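Local coordinates for protein elastinolytic metalloprotease (Pseudoalteromonas sp. CF6-2, PDB 6IK4) that probably acts as a zinc-dependent endopeptidase of the M23 family, a group whose members include elastin- and peptidoglycan-cleaving enzymes, at residues P47-A52 with T75-M80. Residues are numbered along the deposited sequence; the frame is centred on the assembly and turned at random.
Sequences PWVQAA and TNYYHM
Tyr-77 reaches from strand 73-81 to Val-49 and Ala-52 in a buried, largely apolar side-chain contact inside the antiparallel beta-sheet domain of this M23 peptidase. The two segments run in opposite directions without being direct sheet partners; strand 96-100 pairs with both strand 48-50 and strand 73-81. The contact illustrates how a tyrosine can serve two chemistries at once. Its CG lies anti to the carbonyl carbon (chi1 -53°), which directs the ring toward segment 47-52 to slant past Val-49, whose CG1 sits 3.8 Å from Tyr-77 CD2. The other valine methyl, Val-49 CG2, is 3.9 Å from Met-80 CE. Bends at chi2 and chi3 bring that terminal methyl of Met-80 to the valine, although the Met-80 side chain leaves the backbone at an angle to segment 47-52. At the far end of the ring the chemistry turns polar. Ala-52 N donates a nearly straight hydrogen bond to Tyr-77 OH (2.9 Å, 169°), and the same hydroxyl is hydrogen-bonded to Thr-75 OG1 at 2.7 Å. The Ala-52 methyl also lies close, with CB 3.3 Å from Tyr-77 OH. Phe-121, on strand 119-125, meets the tyrosine ring at a steep angle; two residues on from Tyr-77, His-79, a predicted active-site residue, meets His-118, likewise predicted. A zinc ion held by His-21, Asp-34 and His-120 lies about 11 Å from the Tyr-77 side chain. Two hydrogen bonds thus satisfy a buried phenol and fix where the ring ends, while the Val-49 methyls, packed against the Tyr-77 ring and the Met-80 methyl, make the apolar part.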
loop_
_atom_site.group_PDB
_atom_site.type_symbol
_atom_site.label_atom_id
_atom_site.label_comp_id
_atom_site.label_asym_id
_atom_site.label_seq_id
_atom_site.Cartn_x
_atom_site.Cartn_y
_atom_site.Cartn_z
ATOM N N PRO A 47 0.178 3.905 12.758
ATOM C CA PRO A 47 1.394 4.611 12.340
ATOM C C PRO A 47 1.146 5.566 11.181
ATOM O O PRO A 47 0.104 5.546 10.525
ATOM C CB PRO A 47 2.320 3.473 11.900
ATOM C CG PRO A 47 1.356 2.457 11.338
ATOM C CD PRO A 47 0.178 2.505 12.291
ATOM N N TRP A 48 2.159 6.395 10.927
ATOM C CA TRP A 48 2.198 7.203 9.720
ATOM C C TRP A 48 2.699 6.360 8.553
ATOM O O TRP A 48 3.504 5.433 8.729
ATOM C CB TRP A 48 3.094 8.432 9.919
ATOM C CG TRP A 48 2.549 9.365 10.974
ATOM C CD1 TRP A 48 2.702 9.246 12.325
ATOM C CD2 TRP A 48 1.732 10.525 10.763
ATOM N NE1 TRP A 48 2.036 10.265 12.970
ATOM C CE2 TRP A 48 1.434 11.065 12.034
ATOM C CE3 TRP A 48 1.224 11.158 9.623
ATOM C CZ2 TRP A 48 0.655 12.216 12.196
ATOM C CZ3 TRP A 48 0.439 12.303 9.787
ATOM C CH2 TRP A 48 0.170 12.820 11.064
ATOM N N VAL A 49 2.205 6.688 7.358
ATOM C CA VAL A 49 2.501 5.963 6.123
ATOM C C VAL A 49 3.400 6.848 5.268
ATOM O O VAL A 49 3.091 8.029 5.063
ATOM C CB VAL A 49 1.207 5.602 5.369
ATOM C CG1 VAL A 49 1.509 4.820 4.093
ATOM C CG2 VAL A 49 0.260 4.788 6.260
ATOM N N GLN A 50 4.506 6.289 4.771
ATOM C CA GLN A 50 5.465 7.034 3.960
ATOM C C GLN A 50 5.170 6.850 2.474
ATOM O O GLN A 50 4.760 5.772 2.038
ATOM C CB GLN A 50 6.901 6.572 4.238
ATOM C CG GLN A 50 7.359 6.796 5.677
ATOM C CD GLN A 50 8.689 6.141 5.973
ATOM O OE1 GLN A 50 9.448 5.793 5.061
ATOM N NE2 GLN A 50 8.984 5.968 7.258
ATOM N N ALA A 51 5.398 7.909 1.693
ATOM C CA ALA A 51 5.305 7.792 0.240
ATOM C C ALA A 51 6.305 6.757 -0.272
ATOM O O ALA A 51 7.504 6.830 0.032
ATOM C CB ALA A 51 5.568 9.149 -0.428
ATOM N N ALA A 52 5.803 5.794 -1.060
ATOM C CA ALA A 52 6.633 4.734 -1.631
ATOM C C ALA A 52 7.608 5.253 -2.684
ATOM O O ALA A 52 8.549 4.533 -3.040
ATOM C CB ALA A 52 5.746 3.650 -2.260
ATOM N N THR A 75 1.054 5.346 -6.857
ATOM C CA THR A 75 0.584 4.519 -5.760
ATOM C C THR A 75 -0.563 5.239 -5.065
ATOM O O THR A 75 -0.514 6.456 -4.856
ATOM C CB THR A 75 1.714 4.186 -4.776
ATOM O OG1 THR A 75 2.426 5.380 -4.406
ATOM C CG2 THR A 75 2.685 3.198 -5.429
ATOM N N ASN A 76 -1.594 4.478 -4.722
ATOM C CA ASN A 76 -2.774 5.008 -4.062
ATOM C C ASN A 76 -2.830 4.433 -2.657
ATOM O O ASN A 76 -2.451 3.279 -2.443
ATOM C CB ASN A 76 -4.031 4.653 -4.855
ATOM C CG ASN A 76 -5.195 5.566 -4.539
ATOM O OD1 ASN A 76 -5.372 6.599 -5.183
ATOM N ND2 ASN A 76 -5.994 5.195 -3.532
ATOM N N TYR A 77 -3.268 5.259 -1.699
ATOM C CA TYR A 77 -3.282 4.928 -0.277
ATOM C C TYR A 77 -4.687 5.194 0.241
ATOM O O TYR A 77 -5.103 6.353 0.306
ATOM C CB TYR A 77 -2.261 5.774 0.503
ATOM C CG TYR A 77 -0.860 5.708 -0.080
ATOM C CD1 TYR A 77 -0.525 6.424 -1.238
ATOM C CD2 TYR A 77 0.121 4.921 0.512
ATOM C CE1 TYR A 77 0.753 6.346 -1.788
ATOM C CE2 TYR A 77 1.402 4.844 -0.026
ATOM C CZ TYR A 77 1.709 5.542 -1.181
ATOM O OH TYR A 77 2.984 5.456 -1.722
ATOM N N TYR A 78 -5.396 4.140 0.652
ATOM C CA TYR A 78 -6.779 4.253 1.092
ATOM C C TYR A 78 -6.907 3.757 2.536
ATOM O O TYR A 78 -6.039 3.040 3.044
ATOM C CB TYR A 78 -7.728 3.482 0.141
ATOM C CG TYR A 78 -9.194 3.704 0.452
ATOM C CD1 TYR A 78 -9.769 4.964 0.314
ATOM C CD2 TYR A 78 -9.995 2.669 0.917
ATOM C CE1 TYR A 78 -11.117 5.183 0.620
ATOM C CE2 TYR A 78 -11.339 2.880 1.220
ATOM C CZ TYR A 78 -11.888 4.140 1.074
ATOM O OH TYR A 78 -13.228 4.352 1.383
ATOM N N HIS A 79 -7.987 4.199 3.202
ATOM C CA HIS A 79 -8.209 4.035 4.652
ATOM C C HIS A 79 -7.317 4.965 5.479
ATOM O O HIS A 79 -6.856 4.587 6.555
ATOM C CB HIS A 79 -8.010 2.589 5.132
ATOM C CG HIS A 79 -8.799 1.564 4.383
ATOM N ND1 HIS A 79 -10.162 1.654 4.197
ATOM C CD2 HIS A 79 -8.415 0.393 3.817
ATOM C CE1 HIS A 79 -10.581 0.590 3.531
ATOM N NE2 HIS A 79 -9.541 -0.189 3.286
ATOM N N MET A 80 -7.104 6.195 5.004
ATOM C CA MET A 80 -6.148 7.114 5.607
ATOM C C MET A 80 -6.833 8.113 6.539
ATOM O O MET A 80 -8.052 8.306 6.511
ATOM C CB MET A 80 -5.384 7.888 4.517
ATOM C CG MET A 80 -4.592 7.012 3.544
ATOM S SD MET A 80 -3.250 6.179 4.410
ATOM C CE MET A 80 -2.154 7.534 4.816
#